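Local structure of Mab-21 domain-containing protein (Tribolium castaneum, 7LT2) at residues Val53-Ser58 and Glu69-Asp74; Gly174-Leu179 and Asp193-Phe198. The protein senses double-stranded RNA in innate immunity and makes cyclic GMP-AMP from ATP and GTP as a nucleotidyltransferase. One frame throughout, in Å; residues are numbered along the deposited sequence.

Interaction 1 of 2, residues Val53-Ser58 and Glu69-Asp74; sequences VFYGGS and EEFDLD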
# COMPACT_ATOMS: atom_id res chain seq x y z
N VAL A 53 -10.73 -6.92 5.66
CA VAL A 53 -9.64 -5.96 5.58
C VAL A 53 -8.63 -6.44 4.54
O VAL A 53 -8.51 -7.64 4.27
CB VAL A 53 -8.94 -5.72 6.94
CG1 VAL A 53 -9.94 -5.21 7.98
CG2 VAL A 53 -8.23 -6.99 7.44
N PHE A 54 -7.92 -5.48 3.95
CA PHE A 54 -6.78 -5.75 3.09
C PHE A 54 -5.59 -5.02 3.68
O PHE A 54 -5.70 -3.84 4.04
CB PHE A 54 -7.05 -5.29 1.65
CG PHE A 54 -5.87 -5.44 0.74
CD1 PHE A 54 -5.58 -6.67 0.15
CD2 PHE A 54 -5.03 -4.36 0.47
CE1 PHE A 54 -4.49 -6.81 -0.69
CE2 PHE A 54 -3.94 -4.51 -0.37
CZ PHE A 54 -3.67 -5.74 -0.95
N TYR A 55 -4.46 -5.71 3.78
CA TYR A 55 -3.25 -5.11 4.35
C TYR A 55 -2.43 -4.54 3.19
O TYR A 55 -1.89 -5.29 2.38
CB TYR A 55 -2.46 -6.15 5.15
CG TYR A 55 -3.28 -6.88 6.19
CD1 TYR A 55 -3.76 -6.23 7.32
CD2 TYR A 55 -3.57 -8.23 6.05
CE1 TYR A 55 -4.51 -6.91 8.28
CE2 TYR A 55 -4.31 -8.92 7.00
CZ TYR A 55 -4.79 -8.25 8.11
OH TYR A 55 -5.53 -8.94 9.05
N GLY A 56 -2.37 -3.22 3.11
CA GLY A 56 -1.79 -2.54 1.96
C GLY A 56 -0.42 -1.97 2.28
O GLY A 56 -0.15 -1.57 3.41
N GLY A 57 0.44 -1.92 1.26
CA GLY A 57 1.71 -1.23 1.37
C GLY A 57 2.88 -2.14 1.02
O GLY A 57 2.73 -3.33 0.78
N SER A 58 4.06 -1.52 0.99
CA SER A 58 5.25 -2.25 0.55
C SER A 58 5.64 -3.35 1.53
O SER A 58 6.16 -4.40 1.11
CB SER A 58 6.42 -1.28 0.34
OG SER A 58 6.82 -0.67 1.55
N GLU A 69 7.94 0.48 8.76
CA GLU A 69 7.51 1.54 9.65
C GLU A 69 6.00 1.73 9.68
O GLU A 69 5.45 2.13 10.71
CB GLU A 69 8.20 2.85 9.28
CG GLU A 69 9.63 2.91 9.76
CD GLU A 69 10.45 3.98 9.08
OE1 GLU A 69 10.12 4.34 7.93
OE2 GLU A 69 11.43 4.46 9.69
N GLU A 70 5.31 1.44 8.57
CA GLU A 70 3.86 1.65 8.53
C GLU A 70 3.24 0.77 7.46
O GLU A 70 3.91 0.30 6.54
CB GLU A 70 3.53 3.12 8.25
CG GLU A 70 4.08 3.63 6.93
CD GLU A 70 3.56 5.01 6.58
OE1 GLU A 70 2.34 5.24 6.72
OE2 GLU A 70 4.37 5.86 6.16
N PHE A 71 1.93 0.55 7.59
CA PHE A 71 1.13 0.03 6.49
C PHE A 71 -0.30 0.54 6.64
O PHE A 71 -0.66 1.18 7.64
CB PHE A 71 1.17 -1.51 6.40
CG PHE A 71 0.50 -2.23 7.55
CD1 PHE A 71 1.20 -2.53 8.70
CD2 PHE A 71 -0.82 -2.64 7.44
CE1 PHE A 71 0.60 -3.22 9.74
CE2 PHE A 71 -1.44 -3.32 8.48
CZ PHE A 71 -0.73 -3.61 9.63
N ASP A 72 -1.10 0.28 5.61
CA ASP A 72 -2.50 0.70 5.57
C ASP A 72 -3.41 -0.48 5.88
O ASP A 72 -3.32 -1.53 5.24
CB ASP A 72 -2.87 1.25 4.19
CG ASP A 72 -2.38 2.66 3.97
OD1 ASP A 72 -1.77 3.25 4.88
OD2 ASP A 72 -2.62 3.17 2.85
N LEU A 73 -4.32 -0.29 6.84
CA LEU A 73 -5.43 -1.22 7.02
C LEU A 73 -6.58 -0.71 6.16
O LEU A 73 -7.29 0.22 6.54
CB LEU A 73 -5.84 -1.33 8.48
CG LEU A 73 -6.87 -2.45 8.72
CD1 LEU A 73 -6.23 -3.81 8.49
CD2 LEU A 73 -7.45 -2.34 10.12
N ASP A 74 -6.74 -1.30 4.98
CA ASP A 74 -7.86 -0.97 4.10
C ASP A 74 -9.08 -1.72 4.60
O ASP A 74 -9.20 -2.93 4.42
CB ASP A 74 -7.53 -1.30 2.65
CG ASP A 74 -6.47 -0.39 2.07
OD1 ASP A 74 -6.41 0.79 2.47
OD2 ASP A 74 -5.68 -0.87 1.23
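F54 and D74 face each other as an antiparallel hydrogen-bonded pair, and their side chains run side by side in the same direction. D74 CB, on the face shared with F54, is 3.4 Å from F54 O, and CG moves on past the same oxygen. A chi1 of -70° puts CG anti to the carbonyl carbon; chi2 (-32°) then turns the carboxylate to within 5° of the plane of the F54 ring, with OD2 at the ring edge, 3.6 Å from F54 CD2. The other oxygen, OD1, packs against V195 of strand 188-200. Both residues also touch Q245 on helix 245-251.

Two bond pairs fix the ladder: F54 N to D74 O and D74 N to F54 O are both 2.9 Å, and G56 N to D72 O repeats that length, nearly straight, with D72 N returning to G56 O. In sequence and place, G56, G57 and S58 match the glycine-glycine-serine motif of cGAS-like nucleotidyltransferases, while E70 and D72, magnesium ligands by similarity, are the acidic residues of the strand that follows, as in other enzymes of this fold.

On the face of Y55 and L73, L73 CD1 approaches Y55 CE1 at 3.6 Å. V53 and F71 point across to the partner strand, where V53 CB lies 3.7 Å from L73 CD1 and F71 CB packs 3.3 Å from G56 O. F71 CE2 meets Y55 CD1. Y60 stacks on Y55 and meets the F71 ring edge-to-face.

Interaction 2 of 2, residues Gly174-Leu179 and Asp193-Phe198; sequences GPAMTL and DLVACF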
# COMPACT_ATOMS: atom_id res chain seq x y z
N GLY A 174 -3.19 12.78 8.63
CA GLY A 174 -3.69 12.77 7.28
C GLY A 174 -5.16 12.43 7.29
O GLY A 174 -5.84 12.52 8.31
N PRO A 175 -5.68 12.02 6.13
CA PRO A 175 -7.12 11.71 6.05
C PRO A 175 -7.54 10.59 6.99
O PRO A 175 -8.67 10.61 7.49
CB PRO A 175 -7.31 11.32 4.58
CG PRO A 175 -6.15 11.94 3.86
CD PRO A 175 -5.01 11.88 4.83
N ALA A 176 -6.67 9.62 7.24
CA ALA A 176 -7.00 8.49 8.08
C ALA A 176 -6.30 8.59 9.43
O ALA A 176 -5.18 9.11 9.52
CB ALA A 176 -6.63 7.17 7.39
N MET A 177 -6.97 8.10 10.47
CA MET A 177 -6.34 7.96 11.77
C MET A 177 -5.17 6.99 11.68
O MET A 177 -5.21 6.01 10.94
CB MET A 177 -7.35 7.43 12.79
CG MET A 177 -8.52 8.35 13.05
SD MET A 177 -7.96 9.79 13.97
CE MET A 177 -7.09 9.01 15.33
N THR A 178 -4.12 7.27 12.45
CA THR A 178 -2.98 6.37 12.60
C THR A 178 -3.00 5.74 13.98
O THR A 178 -3.17 6.44 14.98
CB THR A 178 -1.66 7.11 12.39
OG1 THR A 178 -1.60 7.64 11.06
CG2 THR A 178 -0.46 6.17 12.62
N LEU A 179 -2.83 4.42 14.03
CA LEU A 179 -2.55 3.72 15.28
C LEU A 179 -1.07 3.37 15.34
O LEU A 179 -0.58 2.63 14.48
CB LEU A 179 -3.40 2.45 15.41
CG LEU A 179 -4.92 2.59 15.36
CD1 LEU A 179 -5.59 1.24 15.68
CD2 LEU A 179 -5.42 3.67 16.30
N ASP A 193 -2.48 2.95 9.36
CA ASP A 193 -3.51 3.90 8.98
C ASP A 193 -4.82 3.17 8.71
O ASP A 193 -4.85 2.16 8.01
CB ASP A 193 -3.09 4.71 7.75
CG ASP A 193 -2.08 5.80 8.09
OD1 ASP A 193 -1.58 5.83 9.23
OD2 ASP A 193 -1.79 6.62 7.20
N LEU A 194 -5.92 3.69 9.27
CA LEU A 194 -7.22 3.03 9.19
C LEU A 194 -8.02 3.70 8.08
O LEU A 194 -8.59 4.77 8.27
CB LEU A 194 -7.94 3.10 10.54
CG LEU A 194 -7.11 2.68 11.75
CD1 LEU A 194 -7.91 2.89 13.03
CD2 LEU A 194 -6.65 1.24 11.63
N VAL A 195 -8.05 3.06 6.91
CA VAL A 195 -8.55 3.66 5.68
C VAL A 195 -9.90 3.04 5.33
O VAL A 195 -9.98 1.84 5.03
CB VAL A 195 -7.55 3.49 4.53
CG1 VAL A 195 -8.04 4.20 3.28
CG2 VAL A 195 -6.16 3.97 4.94
N ALA A 196 -10.95 3.86 5.31
CA ALA A 196 -12.29 3.39 4.96
C ALA A 196 -12.42 3.28 3.44
O ALA A 196 -12.32 4.28 2.73
CB ALA A 196 -13.34 4.35 5.51
N CYS A 197 -12.68 2.06 2.95
CA CYS A 197 -12.79 1.78 1.53
C CYS A 197 -14.12 1.10 1.23
O CYS A 197 -14.79 0.59 2.13
CB CYS A 197 -11.65 0.89 1.05
SG CYS A 197 -9.98 1.47 1.48
N PHE A 198 -14.49 1.08 -0.05
CA PHE A 198 -15.67 0.36 -0.50
C PHE A 198 -15.28 -0.67 -1.55
O PHE A 198 -14.58 -0.34 -2.52
CB PHE A 198 -16.73 1.33 -1.05
CG PHE A 198 -17.48 2.06 0.02
CD1 PHE A 198 -18.61 1.50 0.59
CD2 PHE A 198 -17.03 3.28 0.49
CE1 PHE A 198 -19.30 2.18 1.59
CE2 PHE A 198 -17.71 3.95 1.49
CZ PHE A 198 -18.84 3.40 2.04
O HOH W 1 -3.78 9.10 6.30
O HOH W 2 -9.47 6.70 10.14
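M177 O is gripped by two neighbouring residues of the partner strand: L194 N donates to it at 2.9 Å, nearly along the C=O axis, and the CA of D193 adds a C-H contact at 3.3 Å. The reverse link is made through water, which accepts from M177 N at 2.9 Å and donates to L194 O at 2.8 Å; the gap between M177 N and L194 O is 4.3 Å, too long for a direct bond, and the water bridges it.

One step along, T178 OG1 donates to D193 OD1 at 2.6 Å, meeting that oxygen from 40° above the carboxylate plane. T178 OG1 is anti to its own carbonyl carbon (chi1 -62°), which turns the hydroxyl toward the aspartate. These strands form a beta hairpin of the nucleotidyltransferase domain, in which D193 is by similarity a catalytic magnesium ligand and a GTP-binding residue. T178 would thus be second-shell, probably helping to position D193.

L179 and L194 cross at about a right angle, L179 CG lying 3.8 Å from L194 CD1. A176 CB presses against L194 O at 3.2 Å and also reaches V195 CG2. Helix 131-147 packs on L194 through V142.

In the fold
From the N terminus, the chain leaves strand 50-56, passes through helix 58-61 and a loop, and returns as strand 70-77; interaction 1 closes that short connection. Much later, strand 177-183 turns into strand 188-200, and interaction 2 pins the hairpin. The two closures are in series, neither nesting nor crossing. Their centres lie 10 Å apart, and strand 70-77 pairs in parallel with strand 188-200: L73 N lies 2.8 Å from D193 O and L73 O 3.0 Å from V195 N, probable hydrogen bonds. The side chains of D72 and D193 come to about 3 Å at nearest atoms, bringing together two of the three residues (with E70) assigned by similarity to the catalytic magnesium site.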